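Local coordinates for protein probable ATP-dependent kinase TDA10 (Saccharomyces cerevisiae, PDB 1ODF) that probably acts as an ATP-dependent kinase of the P-loop type, related in structure to bacterial pantothenate kinase, on a substrate not yet identified, at residues D10-F15 and I49-H54; G160-F165 and A187-Y192; V208-N213 and L254-F259; L271-D276 and Y282-R287. One frame throughout, in Å; residues are numbered along the deposited sequence.

Interaction 1 (D10-F15 and I49-H54)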
# COMPACT_ATOMS: atom_id res chain seq x y z
N ASP A 10 -4.41 -12.57 -14.12
CA ASP A 10 -5.36 -13.64 -14.38
C ASP A 10 -5.99 -14.13 -13.07
O ASP A 10 -7.21 -14.27 -12.96
CB ASP A 10 -4.65 -14.80 -15.07
CG ASP A 10 -4.24 -14.47 -16.50
OD1 ASP A 10 -3.41 -15.23 -17.05
OD2 ASP A 10 -4.74 -13.48 -17.07
N TYR A 11 -5.14 -14.39 -12.08
CA TYR A 11 -5.62 -14.86 -10.80
C TYR A 11 -6.43 -13.79 -10.08
O TYR A 11 -7.47 -14.07 -9.49
CB TYR A 11 -4.46 -15.29 -9.92
CG TYR A 11 -3.85 -16.61 -10.33
CD1 TYR A 11 -2.58 -16.66 -10.92
CD2 TYR A 11 -4.54 -17.80 -10.15
CE1 TYR A 11 -2.02 -17.87 -11.30
CE2 TYR A 11 -4.00 -19.02 -10.53
CZ TYR A 11 -2.74 -19.05 -11.11
OH TYR A 11 -2.19 -20.25 -11.49
N THR A 12 -5.94 -12.56 -10.13
CA THR A 12 -6.62 -11.46 -9.46
C THR A 12 -8.03 -11.21 -10.01
O THR A 12 -8.98 -11.04 -9.24
CB THR A 12 -5.78 -10.17 -9.54
OG1 THR A 12 -4.50 -10.41 -8.93
CG2 THR A 12 -6.48 -9.04 -8.82
N ILE A 13 -8.17 -11.18 -11.34
CA ILE A 13 -9.45 -10.96 -11.99
C ILE A 13 -10.39 -12.12 -11.68
O ILE A 13 -11.58 -11.92 -11.43
CB ILE A 13 -9.29 -10.86 -13.53
CG1 ILE A 13 -8.57 -9.56 -13.90
CG2 ILE A 13 -10.66 -10.93 -14.22
CD1 ILE A 13 -8.37 -9.36 -15.39
N GLU A 14 -9.84 -13.32 -11.70
CA GLU A 14 -10.58 -14.53 -11.40
C GLU A 14 -11.20 -14.38 -10.00
O GLU A 14 -12.41 -14.54 -9.80
CB GLU A 14 -9.62 -15.71 -11.46
CG GLU A 14 -10.13 -17.03 -10.93
CD GLU A 14 -9.08 -18.13 -11.06
OE1 GLU A 14 -8.68 -18.44 -12.21
OE2 GLU A 14 -8.64 -18.67 -10.02
N PHE A 15 -10.34 -14.07 -9.03
CA PHE A 15 -10.74 -13.88 -7.65
C PHE A 15 -11.79 -12.77 -7.48
O PHE A 15 -12.81 -12.96 -6.83
CB PHE A 15 -9.49 -13.58 -6.81
CG PHE A 15 -9.77 -13.02 -5.43
CD1 PHE A 15 -9.56 -11.67 -5.16
CD2 PHE A 15 -10.20 -13.86 -4.40
CE1 PHE A 15 -9.77 -11.16 -3.87
CE2 PHE A 15 -10.42 -13.35 -3.10
CZ PHE A 15 -10.19 -12.01 -2.84
N ILE A 49 -3.82 -0.93 -10.73
CA ILE A 49 -4.28 -0.00 -11.75
C ILE A 49 -5.09 -0.75 -12.82
O ILE A 49 -6.13 -0.26 -13.29
CB ILE A 49 -3.08 0.73 -12.42
CG1 ILE A 49 -2.48 1.75 -11.45
CG2 ILE A 49 -3.53 1.46 -13.68
CD1 ILE A 49 -3.42 2.90 -11.09
N GLN A 50 -4.62 -1.94 -13.20
CA GLN A 50 -5.32 -2.75 -14.18
C GLN A 50 -6.71 -3.13 -13.68
O GLN A 50 -7.68 -3.13 -14.43
CB GLN A 50 -4.54 -4.03 -14.49
CG GLN A 50 -3.29 -3.83 -15.33
CD GLN A 50 -2.58 -5.14 -15.60
OE1 GLN A 50 -2.01 -5.74 -14.69
NE2 GLN A 50 -2.61 -5.59 -16.84
N ILE A 51 -6.80 -3.45 -12.39
CA ILE A 51 -8.07 -3.84 -11.80
C ILE A 51 -9.01 -2.63 -11.80
O ILE A 51 -10.20 -2.76 -12.10
CB ILE A 51 -7.86 -4.39 -10.37
CG1 ILE A 51 -7.15 -5.74 -10.44
CG2 ILE A 51 -9.19 -4.54 -9.66
CD1 ILE A 51 -7.84 -6.75 -11.35
N TYR A 52 -8.46 -1.46 -11.47
CA TYR A 52 -9.24 -0.23 -11.46
C TYR A 52 -9.93 -0.11 -12.82
O TYR A 52 -11.15 -0.00 -12.90
CB TYR A 52 -8.33 0.98 -11.26
CG TYR A 52 -9.05 2.33 -11.26
CD1 TYR A 52 -8.55 3.40 -11.98
CD2 TYR A 52 -10.20 2.53 -10.49
CE1 TYR A 52 -9.17 4.66 -11.95
CE2 TYR A 52 -10.83 3.78 -10.45
CZ TYR A 52 -10.30 4.84 -11.18
OH TYR A 52 -10.90 6.08 -11.14
N ASN A 53 -9.13 -0.16 -13.89
CA ASN A 53 -9.68 -0.06 -15.23
C ASN A 53 -10.68 -1.16 -15.53
O ASN A 53 -11.73 -0.92 -16.12
CB ASN A 53 -8.56 -0.08 -16.27
CG ASN A 53 -7.70 1.18 -16.23
OD1 ASN A 53 -8.22 2.29 -16.09
ND2 ASN A 53 -6.39 1.01 -16.35
N HIS A 54 -10.35 -2.38 -15.11
CA HIS A 54 -11.21 -3.54 -15.30
C HIS A 54 -12.61 -3.25 -14.74
O HIS A 54 -13.62 -3.47 -15.42
CB HIS A 54 -10.59 -4.75 -14.60
CG HIS A 54 -11.40 -6.01 -14.71
ND1 HIS A 54 -11.53 -6.72 -15.88
CD2 HIS A 54 -12.06 -6.72 -13.77
CE1 HIS A 54 -12.23 -7.82 -15.66
NE2 HIS A 54 -12.57 -7.84 -14.38
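H54 carries its CG anti to the backbone N (chi1 179°), which holds the imidazole out from helix 44-59 toward I13 of helix 8-24; I13 has CG2 anti to its own backbone N and meets the ring with this methyl and with CD1. The pairing is a helix-helix packing of the P-loop kinase fold: helix 44-59 is the helix that follows the Walker A loop, and helix 8-24 lies beside it, against strands 204-211 and 269-275. The segments run at 41° to each other with axes 10.9 Å apart. No hydrogen bond crosses between them; the contact is one of packing among the side chains of T12, I13, I51 and H54. In the more deeply buried half, I51 CD1 meets two residues of the neighbouring helix, with T12 CG2 3.7 Å away and I13 CG1 at 3.9 Å. I51 CG1 also rests on T12 CG2, whose side chain it crosses at a slant, whereas the I13 and I51 chains run by one another with opposed headings. T12 turns only its methyl into this apolar patch; its OG1 is hydrogen-bonded to V8 O one turn back in the same helix. L9 and L16 of helix 8-24 also touch I51. The half formed by I13 and H54 is less enclosed. There H54 NE2 is hydrogen-bonded to D17 OD1, one turn beyond I13, which fixes the rotation of the ring and would probably keep a proton on NE2. I13 CD1 sits over one face of the imidazole, offset toward its rim, while I13 CG2 lies 3.6 Å from H54 NE2.

Interaction 2 (G160-F165 and A187-Y192); sequences GWFLGF and AKLFFY
F162 and Y192 form a T-shaped aromatic pair: the F162 ring drives its CE1-CZ edge against one face of Y192, the planes at 86° and the centroids 5.1 Å apart. F162 CZ comes to 3.6 Å from Y192 CE2, and CE1 stands over the rim of the tyrosine face. The F162 chi1 of 67° puts CG between the backbone N and the carbonyl carbon and turns the ring toward helix 182-195. Beside this pair, L189 splits its methyls, CD1 meeting F162 CD1 at 4.0 Å and CD2 packing on F165 CB at 3.8 Å and on the F165 carbonyl. The two phenylalanines are the ends of a type II beta turn, closed by F165 N to F162 O, in the loop leaving strand 155-160 of the kinase core. G164 sits in this turn with phi 105°, where a CB would jam against the carbonyl O of L163. The turn also lays F162 CA over the centre of the F165 ring. Y192 is fixed from its far end, its OH hydrogen-bonded to G100 N and H102 ND1. A leucine in place of Y192 would probably deprive the F162 edge of its aromatic face and leave G100 N and H102 ND1 without their hydroxyl partner. Further out, L163 O is hydrogen-bonded to S37 OG, next to the predicted ATP-binding loop.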
# COMPACT_ATOMS: atom_id res chain seq x y z
N GLY A 160 -0.49 -0.26 -1.39
CA GLY A 160 0.77 0.15 -0.77
C GLY A 160 1.63 -1.08 -0.50
O GLY A 160 1.13 -2.21 -0.49
N TRP A 161 2.92 -0.86 -0.28
CA TRP A 161 3.85 -1.95 -0.02
C TRP A 161 3.76 -2.49 1.41
O TRP A 161 4.27 -3.57 1.69
CB TRP A 161 5.30 -1.51 -0.32
CG TRP A 161 5.78 -0.42 0.58
CD1 TRP A 161 5.63 0.92 0.40
CD2 TRP A 161 6.40 -0.59 1.86
NE1 TRP A 161 6.10 1.61 1.50
CE2 TRP A 161 6.57 0.70 2.41
CE3 TRP A 161 6.81 -1.70 2.60
CZ2 TRP A 161 7.13 0.91 3.67
CZ3 TRP A 161 7.37 -1.50 3.85
CH2 TRP A 161 7.52 -0.20 4.37
N PHE A 162 3.13 -1.73 2.31
CA PHE A 162 3.00 -2.17 3.70
C PHE A 162 1.56 -2.30 4.22
O PHE A 162 1.33 -2.41 5.43
CB PHE A 162 3.79 -1.22 4.62
CG PHE A 162 3.21 0.18 4.68
CD1 PHE A 162 2.31 0.53 5.68
CD2 PHE A 162 3.58 1.13 3.73
CE1 PHE A 162 1.77 1.83 5.75
CE2 PHE A 162 3.05 2.44 3.79
CZ PHE A 162 2.14 2.79 4.80
N LEU A 163 0.59 -2.28 3.32
CA LEU A 163 -0.80 -2.41 3.73
C LEU A 163 -1.03 -3.79 4.35
O LEU A 163 -0.70 -4.82 3.75
CB LEU A 163 -1.74 -2.21 2.54
CG LEU A 163 -1.67 -0.88 1.78
CD1 LEU A 163 -2.84 -0.80 0.80
CD2 LEU A 163 -1.72 0.29 2.74
N GLY A 164 -1.61 -3.81 5.54
CA GLY A 164 -1.88 -5.08 6.19
C GLY A 164 -0.92 -5.37 7.33
O GLY A 164 -1.24 -6.20 8.20
N PHE A 165 0.24 -4.72 7.34
CA PHE A 165 1.21 -4.93 8.42
C PHE A 165 0.59 -4.43 9.71
O PHE A 165 -0.10 -3.40 9.73
CB PHE A 165 2.50 -4.14 8.15
CG PHE A 165 3.30 -4.63 6.97
CD1 PHE A 165 2.80 -5.62 6.12
CD2 PHE A 165 4.54 -4.06 6.68
CE1 PHE A 165 3.52 -6.03 5.00
CE2 PHE A 165 5.28 -4.46 5.56
CZ PHE A 165 4.76 -5.45 4.71
N ALA A 187 5.12 2.36 16.13
CA ALA A 187 4.06 3.14 16.76
C ALA A 187 3.24 3.84 15.70
O ALA A 187 2.00 3.92 15.79
CB ALA A 187 4.65 4.17 17.71
N LYS A 188 3.94 4.35 14.69
CA LYS A 188 3.31 5.05 13.58
C LYS A 188 2.42 4.11 12.75
O LYS A 188 1.36 4.51 12.29
CB LYS A 188 4.39 5.66 12.68
CG LYS A 188 5.15 6.81 13.31
CD LYS A 188 4.20 7.97 13.61
CE LYS A 188 4.94 9.22 14.05
NZ LYS A 188 4.01 10.38 14.16
N LEU A 189 2.86 2.87 12.57
CA LEU A 189 2.09 1.90 11.79
C LEU A 189 0.67 1.73 12.36
O LEU A 189 -0.28 1.44 11.63
CB LEU A 189 2.81 0.54 11.78
CG LEU A 189 2.11 -0.61 11.04
CD1 LEU A 189 1.90 -0.22 9.58
CD2 LEU A 189 2.92 -1.90 11.14
N PHE A 190 0.54 1.93 13.67
CA PHE A 190 -0.74 1.80 14.35
C PHE A 190 -1.87 2.59 13.69
O PHE A 190 -2.95 2.04 13.45
CB PHE A 190 -0.62 2.24 15.81
CG PHE A 190 -1.91 2.16 16.57
CD1 PHE A 190 -2.46 0.93 16.91
CD2 PHE A 190 -2.63 3.32 16.87
CE1 PHE A 190 -3.70 0.84 17.53
CE2 PHE A 190 -3.87 3.24 17.49
CZ PHE A 190 -4.41 2.01 17.83
N PHE A 191 -1.62 3.86 13.39
CA PHE A 191 -2.65 4.71 12.79
C PHE A 191 -3.25 4.20 11.49
O PHE A 191 -4.42 4.45 11.21
CB PHE A 191 -2.10 6.13 12.58
CG PHE A 191 -1.83 6.89 13.85
CD1 PHE A 191 -0.72 6.58 14.64
CD2 PHE A 191 -2.67 7.94 14.25
CE1 PHE A 191 -0.45 7.29 15.82
CE2 PHE A 191 -2.41 8.67 15.43
CZ PHE A 191 -1.29 8.34 16.21
N TYR A 192 -2.46 3.49 10.69
CA TYR A 192 -2.95 2.96 9.43
C TYR A 192 -3.81 1.74 9.70
O TYR A 192 -4.93 1.64 9.21
CB TYR A 192 -1.79 2.54 8.51
CG TYR A 192 -0.78 3.63 8.22
CD1 TYR A 192 0.17 4.01 9.17
CD2 TYR A 192 -0.74 4.25 6.96
CE1 TYR A 192 1.14 4.97 8.88
CE2 TYR A 192 0.23 5.21 6.66
CZ TYR A 192 1.16 5.56 7.63
OH TYR A 192 2.14 6.48 7.33

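Interaction 3 (V208-N213 and L254-F259)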
# COMPACT_ATOMS: atom_id res chain seq x y z
N VAL A 208 -2.73 -10.12 -1.88
CA VAL A 208 -1.41 -10.13 -1.29
C VAL A 208 -0.37 -10.78 -2.19
O VAL A 208 -0.56 -11.89 -2.68
CB VAL A 208 -1.41 -10.86 0.08
CG1 VAL A 208 0.02 -10.96 0.63
CG2 VAL A 208 -2.30 -10.10 1.06
N PHE A 209 0.72 -10.05 -2.39
CA PHE A 209 1.84 -10.50 -3.20
C PHE A 209 3.00 -10.79 -2.26
O PHE A 209 3.41 -9.91 -1.48
CB PHE A 209 2.31 -9.40 -4.17
CG PHE A 209 1.49 -9.26 -5.43
CD1 PHE A 209 0.11 -9.49 -5.43
CD2 PHE A 209 2.09 -8.85 -6.61
CE1 PHE A 209 -0.64 -9.32 -6.60
CE2 PHE A 209 1.35 -8.67 -7.78
CZ PHE A 209 -0.02 -8.91 -7.77
N THR A 210 3.53 -12.00 -2.31
CA THR A 210 4.71 -12.32 -1.52
C THR A 210 5.70 -12.98 -2.48
O THR A 210 5.35 -13.30 -3.62
CB THR A 210 4.39 -13.24 -0.32
OG1 THR A 210 5.49 -13.19 0.60
CG2 THR A 210 4.20 -14.69 -0.77
N THR A 211 6.94 -13.17 -2.05
CA THR A 211 7.94 -13.77 -2.93
C THR A 211 8.74 -14.85 -2.20
O THR A 211 8.64 -14.96 -0.98
CB THR A 211 8.88 -12.68 -3.50
OG1 THR A 211 9.79 -13.25 -4.44
CG2 THR A 211 9.65 -11.99 -2.38
N ASP A 212 9.52 -15.64 -2.94
CA ASP A 212 10.33 -16.71 -2.35
C ASP A 212 11.54 -16.18 -1.58
O ASP A 212 12.05 -16.82 -0.67
CB ASP A 212 10.80 -17.68 -3.43
CG ASP A 212 11.43 -16.97 -4.62
OD1 ASP A 212 12.28 -16.09 -4.39
OD2 ASP A 212 11.07 -17.29 -5.77
N ASN A 213 12.02 -15.00 -1.97
CA ASN A 213 13.16 -14.40 -1.28
C ASN A 213 12.97 -12.90 -1.21
O ASN A 213 12.84 -12.23 -2.24
CB ASN A 213 14.47 -14.74 -2.00
CG ASN A 213 15.68 -14.14 -1.31
OD1 ASN A 213 15.84 -14.27 -0.09
ND2 ASN A 213 16.53 -13.48 -2.08
N LEU A 254 10.27 -7.54 10.13
CA LEU A 254 9.40 -7.53 11.29
C LEU A 254 7.94 -7.95 11.05
O LEU A 254 7.41 -8.77 11.79
CB LEU A 254 9.38 -6.13 11.92
CG LEU A 254 9.69 -6.01 13.42
CD1 LEU A 254 9.10 -4.71 13.93
CD2 LEU A 254 9.10 -7.19 14.19
N TYR A 255 7.32 -7.42 10.00
CA TYR A 255 5.90 -7.68 9.73
C TYR A 255 5.45 -8.60 8.61
O TYR A 255 4.37 -9.18 8.69
CB TYR A 255 5.17 -6.35 9.52
CG TYR A 255 5.56 -5.24 10.46
CD1 TYR A 255 6.29 -4.14 10.01
CD2 TYR A 255 5.14 -5.26 11.79
CE1 TYR A 255 6.60 -3.08 10.87
CE2 TYR A 255 5.44 -4.21 12.66
CZ TYR A 255 6.17 -3.12 12.20
OH TYR A 255 6.44 -2.08 13.05
N LEU A 256 6.26 -8.74 7.56
CA LEU A 256 5.85 -9.55 6.41
C LEU A 256 5.34 -10.95 6.71
O LEU A 256 4.34 -11.39 6.13
CB LEU A 256 6.97 -9.62 5.37
CG LEU A 256 6.52 -10.25 4.04
CD1 LEU A 256 5.43 -9.37 3.40
CD2 LEU A 256 7.70 -10.39 3.09
N ASN A 257 6.01 -11.66 7.60
CA ASN A 257 5.61 -13.02 7.92
C ASN A 257 4.20 -13.14 8.53
O ASN A 257 3.34 -13.81 7.97
CB ASN A 257 6.65 -13.65 8.86
CG ASN A 257 6.39 -15.12 9.09
OD1 ASN A 257 5.43 -15.70 8.58
ND2 ASN A 257 7.26 -15.75 9.87
N ASP A 258 3.96 -12.49 9.66
CA ASP A 258 2.64 -12.54 10.29
C ASP A 258 1.56 -12.09 9.31
O ASP A 258 0.54 -12.75 9.15
CB ASP A 258 2.57 -11.65 11.53
CG ASP A 258 3.64 -11.97 12.55
OD1 ASP A 258 3.89 -13.17 12.78
OD2 ASP A 258 4.22 -11.01 13.12
N PHE A 259 1.82 -10.97 8.65
CA PHE A 259 0.87 -10.44 7.69
C PHE A 259 0.49 -11.43 6.60
O PHE A 259 -0.68 -11.76 6.42
CB PHE A 259 1.43 -9.17 7.05
CG PHE A 259 0.68 -8.74 5.82
CD1 PHE A 259 1.36 -8.58 4.61
CD2 PHE A 259 -0.70 -8.57 5.86
CE1 PHE A 259 0.66 -8.25 3.45
CE2 PHE A 259 -1.40 -8.24 4.71
CZ PHE A 259 -0.72 -8.08 3.50
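The close half of this contact is V208 against F259; the loose half is T210 with L256. F259 CG is anti to the backbone N (chi1 166°), which sends the ring from helix 249-262 toward strand 204-211, where V208 comes from the opposite direction and meets it obliquely. The leading ring atom, CZ of F259, lies near both methyls of V208, 3.5 Å from CG2 and 4.1 Å from CG1, while V208 CG1 also comes to 4.0 Å from F259 CE1. Both residues are buried. V208 further touches V260 of the same helix and T270 and T272 of the next strand, and F259 meets the ring of F165 with planes at about 60°. An alanine here in place of V208, lacking both methyls that meet F259 CZ, would probably open a gap between strand and helix and let the ring shift. Two residues along the strand, T210 faces the same way but reaches less well: its OG1 is no closer than 4.4 Å to L256 CD2. Yet the backbones are nearer here, with T210 CA 8.5 Å from L256 CA against 9.3 Å between V208 CA and F259 CA, so the difference lies in the side chains. Both residues of this half are partly exposed, and L256 also touches I214. No hydrogen bond joins the segments. F209, between the two contact residues, points away from the helix. The L256 side chain lies about 5 Å from that of P39 in the predicted ATP site. The arrangement is a helix laid on one face of the mainly parallel sheet, against strand 204-211, as in the alpha/beta core of P-loop kinases.

Interaction 4 (L271-D276 and Y282-R287); sequences LTLGID and YSTKTR
Four backbone hydrogen bonds join T272 and G274 to the strand opposite. T272 pairs with K285 in both directions, T272 N reaching K285 O at 2.8 Å in a nearly straight bond (176° at the hydrogen) and K285 N returning to T272 O at 3.0 Å in a more bent one (146°). G274 N donates to S283 O at 2.9 Å, but the donor to G274 O, also at 2.9 Å, is Y282 N; with Y282 in nearly helical backbone angles, this is consistent with a classic beta bulge in which Y282 and S283 share G274. L271-T286 and L273-T284 are the non-hydrogen-bonded pairs, and weaker CA-H...O contacts, L271 CA to K285 O and T284 CA to T272 O, lie between the stronger bonds. Aromatic packing is confined to Y282, whose CG lies between its backbone N and carbonyl carbon (chi1 55°). This lays the ring flat over G274, with G274 CA 4.0 Å from the ring centroid in a CH-pi contact. A CB on G274 would collide with Y282 CE1. Van der Waals contacts line the face bearing L271 and L273, turned to helix 8-24. L271 CD1 touches the methyl T284 CG2 at 3.8 Å; leucine methyls also lie against hydroxyls, L271 CD1 3.5 Å from T286 OG1 and L273 CD2 3.3 Å from T284 OG1, which is buried with no hydrogen-bonding partner in the model. On the other face K285 NZ leads away to a salt bridge with E263. The whole is an antiparallel beta hairpin, its second strand forming one edge of the otherwise parallel sheet of this P-loop kinase fold.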
# COMPACT_ATOMS: atom_id res chain seq x y z
N LEU A 271 -6.72 -13.10 -1.35
CA LEU A 271 -6.01 -13.88 -2.35
C LEU A 271 -4.52 -13.63 -2.14
O LEU A 271 -4.08 -12.48 -2.15
CB LEU A 271 -6.40 -13.43 -3.77
CG LEU A 271 -5.49 -13.92 -4.91
CD1 LEU A 271 -5.63 -15.42 -5.07
CD2 LEU A 271 -5.88 -13.22 -6.22
N THR A 272 -3.76 -14.69 -1.91
CA THR A 272 -2.32 -14.55 -1.72
C THR A 272 -1.60 -15.18 -2.91
O THR A 272 -1.88 -16.32 -3.30
CB THR A 272 -1.82 -15.22 -0.40
OG1 THR A 272 -2.44 -14.60 0.73
CG2 THR A 272 -0.31 -15.07 -0.28
N LEU A 273 -0.67 -14.42 -3.49
CA LEU A 273 0.09 -14.87 -4.64
C LEU A 273 1.58 -14.86 -4.34
O LEU A 273 2.13 -13.85 -3.89
CB LEU A 273 -0.16 -13.96 -5.84
CG LEU A 273 -1.57 -13.74 -6.38
CD1 LEU A 273 -1.49 -12.81 -7.58
CD2 LEU A 273 -2.20 -15.05 -6.78
N GLY A 274 2.22 -16.01 -4.57
CA GLY A 274 3.65 -16.11 -4.34
C GLY A 274 4.34 -15.97 -5.68
O GLY A 274 4.04 -16.73 -6.60
N ILE A 275 5.24 -15.00 -5.81
CA ILE A 275 5.94 -14.81 -7.08
C ILE A 275 7.45 -14.84 -6.92
O ILE A 275 7.97 -14.52 -5.86
CB ILE A 275 5.55 -13.47 -7.75
CG1 ILE A 275 6.17 -12.30 -6.98
CG2 ILE A 275 4.04 -13.34 -7.79
CD1 ILE A 275 5.94 -10.94 -7.64
N ASP A 276 8.13 -15.21 -8.00
CA ASP A 276 9.59 -15.31 -8.01
C ASP A 276 10.25 -14.07 -8.62
O ASP A 276 9.57 -13.13 -9.04
CB ASP A 276 10.03 -16.55 -8.79
CG ASP A 276 9.66 -16.48 -10.27
OD1 ASP A 276 9.79 -17.52 -10.96
OD2 ASP A 276 9.27 -15.40 -10.76
N TYR A 282 4.37 -19.02 -8.39
CA TYR A 282 4.70 -20.40 -8.07
C TYR A 282 3.62 -21.03 -7.18
O TYR A 282 3.50 -22.25 -7.10
CB TYR A 282 6.08 -20.49 -7.41
CG TYR A 282 6.26 -19.64 -6.18
CD1 TYR A 282 5.75 -20.04 -4.93
CD2 TYR A 282 6.94 -18.41 -6.25
CE1 TYR A 282 5.93 -19.25 -3.79
CE2 TYR A 282 7.12 -17.62 -5.12
CZ TYR A 282 6.62 -18.04 -3.89
OH TYR A 282 6.80 -17.25 -2.78
N SER A 283 2.82 -20.18 -6.53
CA SER A 283 1.74 -20.68 -5.67
C SER A 283 0.64 -19.64 -5.44
O SER A 283 0.88 -18.43 -5.46
CB SER A 283 2.27 -21.16 -4.31
OG SER A 283 2.24 -20.12 -3.34
N THR A 284 -0.57 -20.15 -5.21
CA THR A 284 -1.73 -19.32 -4.98
C THR A 284 -2.58 -19.89 -3.86
O THR A 284 -2.61 -21.10 -3.65
CB THR A 284 -2.57 -19.21 -6.26
OG1 THR A 284 -1.93 -18.28 -7.16
CG2 THR A 284 -3.96 -18.73 -5.97
N LYS A 285 -3.27 -19.01 -3.14
CA LYS A 285 -4.15 -19.42 -2.06
C LYS A 285 -5.23 -18.37 -1.78
O LYS A 285 -4.96 -17.17 -1.70
CB LYS A 285 -3.33 -19.68 -0.78
CG LYS A 285 -4.08 -20.46 0.29
CD LYS A 285 -3.15 -20.85 1.43
CE LYS A 285 -3.85 -21.75 2.46
NZ LYS A 285 -4.99 -21.07 3.15
N THR A 286 -6.47 -18.85 -1.67
CA THR A 286 -7.60 -17.98 -1.40
C THR A 286 -8.24 -18.36 -0.08
O THR A 286 -8.75 -19.47 0.08
CB THR A 286 -8.66 -18.09 -2.50
OG1 THR A 286 -8.14 -17.51 -3.70
CG2 THR A 286 -9.93 -17.34 -2.09
N ARG A 287 -8.19 -17.44 0.88
CA ARG A 287 -8.78 -17.69 2.18
C ARG A 287 -10.05 -16.86 2.31
O ARG A 287 -10.02 -15.64 2.16
CB ARG A 287 -7.81 -17.31 3.30
CG ARG A 287 -8.32 -17.70 4.68
CD ARG A 287 -7.86 -16.73 5.76
NE ARG A 287 -8.48 -17.03 7.05
CZ ARG A 287 -8.52 -16.19 8.08
NH1 ARG A 287 -9.11 -16.57 9.21
NH2 ARG A 287 -8.00 -14.98 7.98

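In the fold
From the N terminus, the four contacts close in series, none nested in or crossing another. Interaction 1 brings helix 8-24 beside helix 44-59, closing the loop of chain that holds strand 32-37 and the predicted ATP-binding loop. Interaction 2 closes the excursion after strand 155-160 by folding helix 182-195 back on it. Strand 204-211 follows, and interaction 3 closes a largely helical loop from it to helix 249-262, meeting interaction 2 where F259 packs on F165 and the turn carbonyls. The chain then enters the hairpin of interaction 4: along its edge it is backbone-paired with strand 204-211, L273 N probably donating to V208 O, and with one face, through L271 and L273, it packs on helix 8-24 at Y11, T12 and F15.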